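Local structure of multifunctional non-homologous end joining DNA repair protein LigD (Mycobacterium tuberculosis, 2IRY) at residues F139-G144 and G225-D230; L168-V173 and L180-P185; P172-S177 and P266-L271. The protein probably repairs DNA double-strand breaks together with Ku by non-homologous end joining, the present chain being its N-terminal primase-like polymerase domain, thought to fill gaps at the broken ends. All coordinates share one frame; numbering follows the deposited sequence. Where two conformers were deposited one is given.

How the contacts relate
All three contacts lie in the polymerase domain and reach one mixed beta sheet as well as the bound dGTP. Contact 2 is the most buried: a hairpin joining strands 171-174 and 180-186, apolar for most of its length. Contact 1 pairs strands 129-143 and 227-230 in the same sheet and is half core, half active site, with aliphatic side chains on one face and the carboxylates of the metal site, D140 bound to manganese, on the other. The two touch directly, since L141 N and F139 N meet the carbonyls of L180 and L182. Contact 3 continues strand 171-174 into the loop 175-179 that holds the triphosphate and joins it to a partly solvent-exposed loop, relying on one glutamine and a water.

Contact 1 (F139-G144 and G225-D230); sequences FDLDPG and GKVFVD. With MN (manganese (II) ion), chain C; DGT (2'-deoxyguanosine-5'-triphosphate), chain D.
L141 and V227 meet on the packed side of two antiparallel strands, where L141 CB comes within 3.9 Å of V227 CG1. Beside them V229 CG1 lies 4.0 Å from F139 CD1, placed there because it is anti to the backbone N (chi1 180°). Branched aliphatic residues suit this face, filling it without polar groups that would need partners. The backbones are joined by paired bonds at D140 with D230 and at D142 with F228; D142 N to F228 O is nearly straight, with 174° at the hydrogen.

The pairing ends more openly, at the partly exposed G144 and K226, in one bent bond, G144 N to K226 O (2.8 Å, 137°); K226 points away, its NZ bonded to P211 O.

The other face is mainly polar, though the F228 ring lies on it, with D230 CB over one of its faces. D140 OD1 lies 2.5 Å from the manganese ion, with OD2 a longer 2.7 Å away; the metal also takes dGTP O2G at 2.1 Å and two waters. D142, completing the DxD pair, and D230 are metal ligands by similarity. D140 OD2 and D230 OD2 stand 4.4 Å apart, and the water between them probably eases the repulsion. D230 OD1 is held by S232.

The packed face rests on helix 149-164, with helix 192-209 covering F139 and V229. Strand 180-186 flanks 139-143 on the side away from 227-230.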
loop_
_atom_site.group_PDB
_atom_site.type_symbol
_atom_site.label_atom_id
_atom_site.label_comp_id
_atom_site.label_asym_id
_atom_site.label_seq_id
_atom_site.Cartn_x
_atom_site.Cartn_y
_atom_site.Cartn_z
ATOM N N PHE A 139 -2.860 9.793 1.356
ATOM C CA PHE A 139 -2.207 10.621 2.353
ATOM C C PHE A 139 -1.536 9.699 3.360
ATOM O O PHE A 139 -2.127 8.701 3.786
ATOM C CB PHE A 139 -3.230 11.509 3.059
ATOM C CG PHE A 139 -3.884 12.500 2.153
ATOM C CD1 PHE A 139 -3.331 13.767 1.998
ATOM C CD2 PHE A 139 -5.051 12.167 1.438
ATOM C CE1 PHE A 139 -3.933 14.729 1.125
ATOM C CE2 PHE A 139 -5.648 13.111 0.563
ATOM C CZ PHE A 139 -5.088 14.390 0.418
ATOM N N ASP A 140 -0.299 10.012 3.723
ATOM C CA ASP A 140 0.377 9.251 4.741
ATOM C C ASP A 140 0.419 10.125 5.986
ATOM O O ASP A 140 1.063 11.170 5.993
ATOM C CB ASP A 140 1.762 8.858 4.253
ATOM C CG ASP A 140 2.559 8.126 5.280
ATOM O OD1 ASP A 140 2.057 7.801 6.382
ATOM O OD2 ASP A 140 3.738 7.874 4.974
ATOM N N LEU A 141 -0.328 9.719 7.011
ATOM C CA LEU A 141 -0.346 10.463 8.260
ATOM C C LEU A 141 0.656 9.846 9.229
ATOM O O LEU A 141 0.473 8.706 9.725
ATOM C CB LEU A 141 -1.764 10.507 8.849
ATOM C CG LEU A 141 -2.777 11.504 8.259
ATOM C CD1 LEU A 141 -2.913 11.430 6.721
ATOM C CD2 LEU A 141 -4.142 11.323 8.924
ATOM N N ASP A 142 1.730 10.591 9.468
ATOM C CA ASP A 142 2.848 10.135 10.275
ATOM C C ASP A 142 2.857 10.915 11.582
ATOM O O ASP A 142 3.121 12.125 11.578
ATOM C CB ASP A 142 4.173 10.348 9.536
ATOM C CG ASP A 142 5.312 9.521 10.121
ATOM O OD1 ASP A 142 5.155 8.284 10.309
ATOM O OD2 ASP A 142 6.385 10.105 10.380
ATOM N N PRO A 143 2.535 10.234 12.701
ATOM C CA PRO A 143 2.516 10.915 13.989
ATOM C C PRO A 143 3.922 11.274 14.456
ATOM O O PRO A 143 4.838 10.436 14.417
ATOM C CB PRO A 143 1.860 9.895 14.925
ATOM C CG PRO A 143 2.161 8.554 14.296
ATOM C CD PRO A 143 2.162 8.806 12.814
ATOM N N GLY A 144 4.086 12.519 14.896
ATOM C CA GLY A 144 5.352 12.984 15.455
ATOM C C GLY A 144 5.488 12.591 16.910
ATOM O O GLY A 144 4.599 11.935 17.470
ATOM N N GLY A 225 4.936 16.740 18.379
ATOM C CA GLY A 225 3.540 16.980 18.770
ATOM C C GLY A 225 2.585 17.240 17.615
ATOM O O GLY A 225 1.442 17.626 17.831
ATOM N N LYS A 226 3.053 17.014 16.391
ATOM C CA LYS A 226 2.220 17.210 15.202
ATOM C C LYS A 226 2.125 15.944 14.358
ATOM O O LYS A 226 3.031 15.106 14.358
ATOM C CB LYS A 226 2.736 18.389 14.358
ATOM C CG LYS A 226 2.744 19.715 15.097
ATOM C CD LYS A 226 3.074 20.912 14.192
ATOM C CE LYS A 226 3.431 22.117 15.082
ATOM N NZ LYS A 226 3.259 23.451 14.473
ATOM N N VAL A 227 0.996 15.804 13.665
ATOM C CA VAL A 227 0.861 14.800 12.616
ATOM C C VAL A 227 1.382 15.412 11.329
ATOM O O VAL A 227 0.936 16.488 10.910
ATOM C CB VAL A 227 -0.620 14.351 12.429
ATOM C CG1 VAL A 227 -0.749 13.346 11.273
ATOM C CG2 VAL A 227 -1.175 13.766 13.745
ATOM N N PHE A 228 2.334 14.716 10.709
ATOM C CA PHE A 228 2.772 15.049 9.354
ATOM C C PHE A 228 1.797 14.439 8.327
ATOM O O PHE A 228 1.668 13.209 8.221
ATOM C CB PHE A 228 4.203 14.557 9.126
ATOM C CG PHE A 228 4.698 14.723 7.699
ATOM C CD1 PHE A 228 4.414 15.882 6.965
ATOM C CD2 PHE A 228 5.489 13.735 7.113
ATOM C CE1 PHE A 228 4.902 16.045 5.629
ATOM C CE2 PHE A 228 5.980 13.893 5.796
ATOM C CZ PHE A 228 5.680 15.031 5.059
ATOM N N VAL A 229 1.070 15.312 7.644
ATOM C CA VAL A 229 0.154 14.911 6.581
ATOM C C VAL A 229 0.942 14.944 5.286
ATOM O O VAL A 229 1.080 15.995 4.646
ATOM C CB VAL A 229 -1.144 15.801 6.539
ATOM C CG1 VAL A 229 -2.079 15.360 5.408
ATOM C CG2 VAL A 229 -1.862 15.717 7.878
ATOM N N ASP A 230 1.466 13.780 4.930
ATOM C CA ASP A 230 2.343 13.641 3.774
ATOM C C ASP A 230 1.498 13.414 2.518
ATOM O O ASP A 230 0.798 12.408 2.392
ATOM C CB ASP A 230 3.371 12.529 3.987
ATOM C CG ASP A 230 4.417 12.476 2.886
ATOM O OD1 ASP A 230 4.468 13.420 2.046
ATOM O OD2 ASP A 230 5.205 11.497 2.889
HETATM MN MN MN C . 4.175 7.178 7.504
HETATM P PG DGT D . 4.732 4.406 8.960
HETATM O O1G DGT D . 5.431 3.811 10.154
HETATM O O2G DGT D . 5.241 5.794 8.634
HETATM O O3G DGT D . 3.225 4.277 9.030
HETATM O O3B DGT D . 5.140 3.437 7.716
HETATM P PB DGT D . 4.851 3.727 6.142
HETATM O O1B DGT D . 4.428 2.439 5.484
HETATM O O2B DGT D . 3.971 4.937 5.939
HETATM O O3A DGT D . 6.324 4.128 5.582
HETATM P PA DGT D . 7.557 3.079 5.551
HETATM O O1A DGT D . 8.846 3.826 5.298
HETATM O O2A DGT D . 7.486 2.228 6.800
HETATM O "O5'" DGT D . 7.210 2.192 4.229
HETATM C "C5'" DGT D . 7.193 2.763 2.906
HETATM C "C4'" DGT D . 8.155 3.945 2.755
HETATM O "O4'" DGT D . 9.378 3.538 2.133
HETATM C "C3'" DGT D . 7.604 5.105 1.948
HETATM O "O3'" DGT D . 7.104 6.107 2.832
HETATM C "C2'" DGT D . 8.789 5.633 1.158
HETATM C "C1'" DGT D . 9.843 4.530 1.222
HETATM N N9 DGT D . 10.014 3.863 -0.090
HETATM C C8 DGT D . 9.020 3.530 -0.932
HETATM N N7 DGT D . 9.482 2.924 -2.051
HETATM C C5 DGT D . 10.817 2.862 -1.926
HETATM C C6 DGT D . 11.925 2.336 -2.754
HETATM O O6 DGT D . 11.671 1.808 -3.851
HETATM N N1 DGT D . 13.182 2.447 -2.290
HETATM C C2 DGT D . 13.453 3.025 -1.096
HETATM N N2 DGT D . 14.742 3.098 -0.689
HETATM N N3 DGT D . 12.484 3.526 -0.275
HETATM C C4 DGT D . 11.172 3.475 -0.633
HETATM O O HOH W 1 5.700 9.970 5.276
HETATM O O HOH W 2 5.783 7.030 6.017
HETATM O O HOH W 3 2.059 6.233 8.301
#

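Contact 2 (L168-V173 and L180-P185); sequences LVTFPV and LHLYTP. With DGT (2'-deoxyguanosine-5'-triphosphate), chain D.
V173 and Y183 form the apolar centre of this beta hairpin on one face of the sheet: V173 CG2 meets the edge of the tyrosine ring, 3.7 Å from Y183 CD2. On the opposite face L182 CD2 lies 3.9 Å from P172 CB, and T170 CG2 covers L182 CB. A proline fits at P172 because this is a non-hydrogen-bonded position, where strand 180-185 asks for no N-H.

Further out, F171 turns its ring edge to P185, with CE2 3.6 Å from P185 CD and the Y183 carbonyl oxygen near the same plane. At this end T184 OG1 donates to V169 O over 2.8 Å: chi1 of 171° turns OG1 toward V169, and the hydroxyl comes in above the carbonyl plane. A water then joins V169 N to P185 O.

At the other end the tip of the H181 side chain leads away from the hairpin. Its NE2 donates to dGTP O2B over 2.7 Å, with the oxygen at the ring edge and in plane, while D140 touches the same side chain. Paired backbone bonds on either side of L182 fix the strand that carries H181, consistent with a well-bonded, largely apolar hairpin that holds the imidazole toward the beta-phosphate.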
loop_
_atom_site.group_PDB
_atom_site.type_symbol
_atom_site.label_atom_id
_atom_site.label_comp_id
_atom_site.label_asym_id
_atom_site.label_seq_id
_atom_site.Cartn_x
_atom_site.Cartn_y
_atom_site.Cartn_z
ATOM N N LEU A 168 -15.687 13.789 -2.349
ATOM C CA LEU A 168 -14.882 12.579 -2.308
ATOM C C LEU A 168 -15.062 11.795 -1.007
ATOM O O LEU A 168 -15.373 12.365 0.047
ATOM C CB LEU A 168 -13.399 12.903 -2.553
ATOM C CG LEU A 168 -13.081 13.683 -3.832
ATOM C CD1 LEU A 168 -11.602 14.009 -3.908
ATOM C CD2 LEU A 168 -13.532 12.933 -5.103
ATOM N N VAL A 169 -14.889 10.484 -1.118
ATOM C CA VAL A 169 -14.967 9.554 0.011
ATOM C C VAL A 169 -13.566 9.092 0.416
ATOM O O VAL A 169 -12.689 8.903 -0.442
ATOM C CB VAL A 169 -15.883 8.331 -0.322
ATOM C CG1 VAL A 169 -15.304 7.479 -1.458
ATOM C CG2 VAL A 169 -16.142 7.484 0.904
ATOM N N THR A 170 -13.370 8.883 1.715
ATOM C CA THR A 170 -12.049 8.548 2.244
ATOM C C THR A 170 -12.056 7.211 2.989
ATOM O O THR A 170 -12.981 6.917 3.735
ATOM C CB THR A 170 -11.514 9.701 3.153
ATOM O OG1 THR A 170 -11.651 10.945 2.459
ATOM C CG2 THR A 170 -10.043 9.492 3.497
ATOM N N PHE A 171 -11.006 6.420 2.775
ATOM C CA PHE A 171 -10.891 5.082 3.358
ATOM C C PHE A 171 -9.617 4.975 4.191
ATOM O O PHE A 171 -8.500 5.144 3.661
ATOM C CB PHE A 171 -10.855 3.998 2.264
ATOM C CG PHE A 171 -12.070 3.975 1.379
ATOM C CD1 PHE A 171 -13.138 3.126 1.663
ATOM C CD2 PHE A 171 -12.136 4.791 0.253
ATOM C CE1 PHE A 171 -14.287 3.097 0.823
ATOM C CE2 PHE A 171 -13.261 4.776 -0.578
ATOM C CZ PHE A 171 -14.341 3.932 -0.296
ATOM N N PRO A 172 -9.760 4.671 5.491
ATOM C CA PRO A 172 -8.531 4.561 6.292
ATOM C C PRO A 172 -7.887 3.167 6.301
ATOM O O PRO A 172 -8.579 2.154 6.339
ATOM C CB PRO A 172 -9.015 4.921 7.705
ATOM C CG PRO A 172 -10.458 4.466 7.732
ATOM C CD PRO A 172 -10.981 4.508 6.317
ATOM N N VAL A 173 -6.563 3.138 6.317
ATOM C CA VAL A 173 -5.821 1.885 6.334
ATOM C C VAL A 173 -4.659 2.110 7.312
ATOM O O VAL A 173 -3.739 2.863 7.002
ATOM C CB VAL A 173 -5.237 1.537 4.909
ATOM C CG1 VAL A 173 -4.400 0.269 4.941
ATOM C CG2 VAL A 173 -6.325 1.416 3.830
ATOM N N LEU A 180 -0.789 5.936 9.588
ATOM C CA LEU A 180 -2.108 5.777 9.067
ATOM C C LEU A 180 -2.127 6.304 7.634
ATOM O O LEU A 180 -1.704 7.418 7.408
ATOM C CB LEU A 180 -3.059 6.636 9.934
ATOM C CG LEU A 180 -4.568 6.671 9.714
ATOM C CD1 LEU A 180 -5.174 5.250 9.660
ATOM C CD2 LEU A 180 -5.171 7.476 10.857
ATOM N N HIS A 181 -2.622 5.506 6.697
ATOM C CA HIS A 181 -2.799 5.926 5.319
ATOM C C HIS A 181 -4.288 6.127 5.005
ATOM O O HIS A 181 -5.163 5.353 5.485
ATOM C CB HIS A 181 -2.172 4.901 4.354
ATOM C CG HIS A 181 -0.704 4.703 4.575
ATOM N ND1 HIS A 181 -0.019 3.598 4.128
ATOM C CD2 HIS A 181 0.205 5.471 5.230
ATOM C CE1 HIS A 181 1.258 3.716 4.449
ATOM N NE2 HIS A 181 1.420 4.834 5.124
ATOM N N LEU A 182 -4.562 7.178 4.220
ATOM C CA LEU A 182 -5.920 7.504 3.781
ATOM C C LEU A 182 -5.961 7.509 2.258
ATOM O O LEU A 182 -5.133 8.191 1.614
ATOM C CB LEU A 182 -6.382 8.884 4.297
ATOM C CG LEU A 182 -6.291 9.155 5.801
ATOM C CD1 LEU A 182 -6.786 10.561 6.137
ATOM C CD2 LEU A 182 -7.115 8.111 6.616
ATOM N N TYR A 183 -6.897 6.740 1.701
ATOM C CA TYR A 183 -7.086 6.638 0.255
ATOM C C TYR A 183 -8.432 7.236 -0.147
ATOM O O TYR A 183 -9.429 7.050 0.549
ATOM C CB TYR A 183 -7.096 5.168 -0.174
ATOM C CG TYR A 183 -5.753 4.473 -0.101
ATOM C CD1 TYR A 183 -4.830 4.559 -1.161
ATOM C CD2 TYR A 183 -5.410 3.702 1.027
ATOM C CE1 TYR A 183 -3.592 3.906 -1.084
ATOM C CE2 TYR A 183 -4.175 3.030 1.109
ATOM C CZ TYR A 183 -3.273 3.140 0.054
ATOM O OH TYR A 183 -2.049 2.501 0.137
ATOM N N THR A 184 -8.464 7.901 -1.289
ATOM C CA THR A 184 -9.725 8.417 -1.819
ATOM C C THR A 184 -9.741 8.232 -3.339
ATOM O O THR A 184 -8.820 8.675 -4.016
ATOM C CB THR A 184 -9.953 9.891 -1.430
ATOM O OG1 THR A 184 -11.091 10.405 -2.139
ATOM C CG2 THR A 184 -8.777 10.729 -1.748
ATOM N N PRO A 185 -10.767 7.536 -3.859
ATOM C CA PRO A 185 -10.850 7.355 -5.302
ATOM C C PRO A 185 -11.281 8.644 -5.988
ATOM O O PRO A 185 -12.181 9.355 -5.509
ATOM C CB PRO A 185 -11.905 6.249 -5.462
ATOM C CG PRO A 185 -12.755 6.367 -4.247
ATOM C CD PRO A 185 -11.849 6.829 -3.148
HETATM P PG DGT D . 4.732 4.406 8.960
HETATM O O1G DGT D . 5.431 3.811 10.154
HETATM O O2G DGT D . 5.241 5.794 8.634
HETATM O O3G DGT D . 3.225 4.277 9.030
HETATM O O3B DGT D . 5.140 3.437 7.716
HETATM P PB DGT D . 4.851 3.727 6.142
HETATM O O1B DGT D . 4.428 2.439 5.484
HETATM O O2B DGT D . 3.971 4.937 5.939
HETATM O O3A DGT D . 6.324 4.128 5.582
HETATM P PA DGT D . 7.557 3.079 5.551
HETATM O O1A DGT D . 8.846 3.826 5.298
HETATM O O2A DGT D . 7.486 2.228 6.800
HETATM O "O5'" DGT D . 7.210 2.192 4.229
HETATM C "C5'" DGT D . 7.193 2.763 2.906
HETATM C "C4'" DGT D . 8.155 3.945 2.755
HETATM O "O4'" DGT D . 9.378 3.538 2.133
HETATM C "C3'" DGT D . 7.604 5.105 1.948
HETATM O "O3'" DGT D . 7.104 6.107 2.832
HETATM C "C2'" DGT D . 8.789 5.633 1.158
HETATM C "C1'" DGT D . 9.843 4.530 1.222
HETATM N N9 DGT D . 10.014 3.863 -0.090
HETATM C C8 DGT D . 9.020 3.530 -0.932
HETATM N N7 DGT D . 9.482 2.924 -2.051
HETATM C C5 DGT D . 10.817 2.862 -1.926
HETATM C C6 DGT D . 11.925 2.336 -2.754
HETATM O O6 DGT D . 11.671 1.808 -3.851
HETATM N N1 DGT D . 13.182 2.447 -2.290
HETATM C C2 DGT D . 13.453 3.025 -1.096
HETATM N N2 DGT D . 14.742 3.098 -0.689
HETATM N N3 DGT D . 12.484 3.526 -0.275
HETATM C C4 DGT D . 11.172 3.475 -0.633
HETATM O O HOH W 4 -14.312 9.517 -3.876
#

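Contact 3 (P172-S177 and P266-L271); sequences PVTSGS and PALRQL. With DGT (2'-deoxyguanosine-5'-triphosphate), chain D.
G176 and Q270 make a side-chain-to-backbone contact between the loop 175-179 that holds the triphosphate, at the tip of the hairpin of strands 171-174 and 180-186, and the loop joining helices 260-263 and 273-283. Within the first loop lies an ST turn: S175 OG accepts from S177 N at 3.0 Å. The same hydroxyl donates to dGTP O3G over 2.6 Å, so a small residue that can both give and accept serves the turn and the nucleotide together.

Q270 is long enough to cross to the hairpin. With CG anti to the carbonyl carbon (chi1 -55°) and a bend at chi2 (-60°), its chain folds over the loop, bringing CG to 3.4 Å from S177 O. OE1 accepts from G176 N over 2.8 Å, with the donor well above the amide plane. Glycine suits position 176 because at its positive phi (94°) a side chain would collide with the carbonyl oxygen of S175.

T174 CB packs 3.3 Å from Q270 OE1, L268 being more distant, while R258 bonds to the T174 hydroxyl and to the R269 carbonyl. A single water completes the junction: it donates to Q270 OE1 at 2.7 Å, accepts from L271 N and lies 2.8 Å from T174 OG1.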
loop_
_atom_site.group_PDB
_atom_site.type_symbol
_atom_site.label_atom_id
_atom_site.label_comp_id
_atom_site.label_asym_id
_atom_site.label_seq_id
_atom_site.Cartn_x
_atom_site.Cartn_y
_atom_site.Cartn_z
ATOM N N PRO A 172 -9.760 4.671 5.491
ATOM C CA PRO A 172 -8.531 4.561 6.292
ATOM C C PRO A 172 -7.887 3.167 6.301
ATOM O O PRO A 172 -8.579 2.154 6.339
ATOM C CB PRO A 172 -9.015 4.921 7.705
ATOM C CG PRO A 172 -10.458 4.466 7.732
ATOM C CD PRO A 172 -10.981 4.508 6.317
ATOM N N VAL A 173 -6.563 3.138 6.317
ATOM C CA VAL A 173 -5.821 1.885 6.334
ATOM C C VAL A 173 -4.659 2.110 7.312
ATOM O O VAL A 173 -3.739 2.863 7.002
ATOM C CB VAL A 173 -5.237 1.537 4.909
ATOM C CG1 VAL A 173 -4.400 0.269 4.941
ATOM C CG2 VAL A 173 -6.325 1.416 3.830
ATOM N N THR A 174 -4.659 1.433 8.456
ATOM C CA THR A 174 -3.489 1.512 9.349
ATOM C C THR A 174 -2.321 0.828 8.631
ATOM O O THR A 174 -2.486 -0.255 8.082
ATOM C CB THR A 174 -3.760 0.889 10.751
ATOM O OG1 THR A 174 -4.407 -0.397 10.622
ATOM C CG2 THR A 174 -4.665 1.846 11.577
ATOM N N SER A 175 -1.157 1.481 8.625
ATOM C CA SER A 175 -0.049 1.065 7.750
ATOM C C SER A 175 0.611 -0.270 8.085
ATOM O O SER A 175 1.295 -0.858 7.218
ATOM C CB SER A 175 1.038 2.174 7.721
ATOM O OG SER A 175 1.802 2.130 8.935
ATOM N N GLY A 176 0.466 -0.732 9.327
ATOM C CA GLY A 176 1.199 -1.917 9.806
ATOM C C GLY A 176 2.506 -1.544 10.503
ATOM O O GLY A 176 3.179 -2.389 11.134
ATOM N N SER A 177 2.875 -0.273 10.380
ATOM C CA SER A 177 4.062 0.215 11.069
ATOM C C SER A 177 3.665 1.199 12.166
ATOM O O SER A 177 3.180 0.754 13.220
ATOM C CB SER A 177 5.136 0.736 10.096
ATOM O OG SER A 177 4.558 1.638 9.189
ATOM N N PRO A 266 -9.631 4.594 21.451
ATOM C CA PRO A 266 -8.334 5.024 21.980
ATOM C C PRO A 266 -7.315 3.880 22.057
ATOM O O PRO A 266 -6.123 4.138 22.177
ATOM C CB PRO A 266 -8.674 5.549 23.386
ATOM C CG PRO A 266 -10.006 4.981 23.722
ATOM C CD PRO A 266 -10.725 4.783 22.425
ATOM N N ALA A 267 -7.794 2.637 21.984
ATOM C CA ALA A 267 -6.942 1.451 22.063
ATOM C C ALA A 267 -6.444 1.024 20.683
ATOM O O ALA A 267 -5.892 -0.072 20.539
ATOM C CB ALA A 267 -7.693 0.300 22.722
ATOM N N LEU A 268 -6.658 1.887 19.686
ATOM C CA LEU A 268 -6.294 1.605 18.299
ATOM C C LEU A 268 -4.849 1.123 18.200
ATOM O O LEU A 268 -3.928 1.710 18.797
ATOM C CB LEU A 268 -6.539 2.824 17.384
ATOM C CG LEU A 268 -6.263 2.646 15.874
ATOM C CD1 LEU A 268 -7.214 1.660 15.264
ATOM C CD2 LEU A 268 -6.351 3.999 15.151
ATOM N N ARG A 269 -4.669 0.021 17.479
ATOM C CA ARG A 269 -3.339 -0.525 17.248
ATOM C C ARG A 269 -3.257 -1.139 15.869
ATOM O O ARG A 269 -4.275 -1.356 15.229
ATOM C CB ARG A 269 -3.017 -1.589 18.286
ATOM C CG ARG A 269 -3.995 -2.754 18.302
ATOM C CD ARG A 269 -3.383 -3.940 19.000
ATOM N NE ARG A 269 -4.341 -5.025 19.186
ATOM C CZ ARG A 269 -4.616 -5.969 18.287
ATOM N NH1 ARG A 269 -3.997 -5.997 17.095
ATOM N NH2 ARG A 269 -5.514 -6.902 18.598
ATOM N N GLN A 270 -2.041 -1.454 15.433
ATOM C CA GLN A 270 -1.852 -2.213 14.206
ATOM C C GLN A 270 -2.395 -3.648 14.322
ATOM O O GLN A 270 -2.340 -4.269 15.410
ATOM C CB GLN A 270 -0.366 -2.266 13.855
ATOM C CG GLN A 270 0.302 -0.909 13.761
ATOM C CD GLN A 270 -0.322 0.001 12.706
ATOM O OE1 GLN A 270 -0.879 -0.456 11.711
ATOM N NE2 GLN A 270 -0.189 1.321 12.918
ATOM N N LEU A 271 -2.838 -4.196 13.195
ATOM C CA LEU A 271 -3.448 -5.525 13.160
ATOM C C LEU A 271 -2.476 -6.543 12.547
ATOM O O LEU A 271 -1.699 -6.206 11.645
ATOM C CB LEU A 271 -4.773 -5.527 12.365
ATOM C CG LEU A 271 -5.930 -4.641 12.831
ATOM C CD1 LEU A 271 -7.125 -4.841 11.910
ATOM C CD2 LEU A 271 -6.328 -4.904 14.279
HETATM P PG DGT D . 4.732 4.406 8.960
HETATM O O1G DGT D . 5.431 3.811 10.154
HETATM O O2G DGT D . 5.241 5.794 8.634
HETATM O O3G DGT D . 3.225 4.277 9.030
HETATM O O3B DGT D . 5.140 3.437 7.716
HETATM P PB DGT D . 4.851 3.727 6.142
HETATM O O1B DGT D . 4.428 2.439 5.484
HETATM O O2B DGT D . 3.971 4.937 5.939
HETATM O O3A DGT D . 6.324 4.128 5.582
HETATM P PA DGT D . 7.557 3.079 5.551
HETATM O O1A DGT D . 8.846 3.826 5.298
HETATM O O2A DGT D . 7.486 2.228 6.800
HETATM O "O5'" DGT D . 7.210 2.192 4.229
HETATM C "C5'" DGT D . 7.193 2.763 2.906
HETATM C "C4'" DGT D . 8.155 3.945 2.755
HETATM O "O4'" DGT D . 9.378 3.538 2.133
HETATM C "C3'" DGT D . 7.604 5.105 1.948
HETATM O "O3'" DGT D . 7.104 6.107 2.832
HETATM C "C2'" DGT D . 8.789 5.633 1.158
HETATM C "C1'" DGT D . 9.843 4.530 1.222
HETATM N N9 DGT D . 10.014 3.863 -0.090
HETATM C C8 DGT D . 9.020 3.530 -0.932
HETATM N N7 DGT D . 9.482 2.924 -2.051
HETATM C C5 DGT D . 10.817 2.862 -1.926
HETATM C C6 DGT D . 11.925 2.336 -2.754
HETATM O O6 DGT D . 11.671 1.808 -3.851
HETATM N N1 DGT D . 13.182 2.447 -2.290
HETATM C C2 DGT D . 13.453 3.025 -1.096
HETATM N N2 DGT D . 14.742 3.098 -0.689
HETATM N N3 DGT D . 12.484 3.526 -0.275
HETATM C C4 DGT D . 11.172 3.475 -0.633
HETATM O O HOH W 5 -2.475 -2.400 10.832
#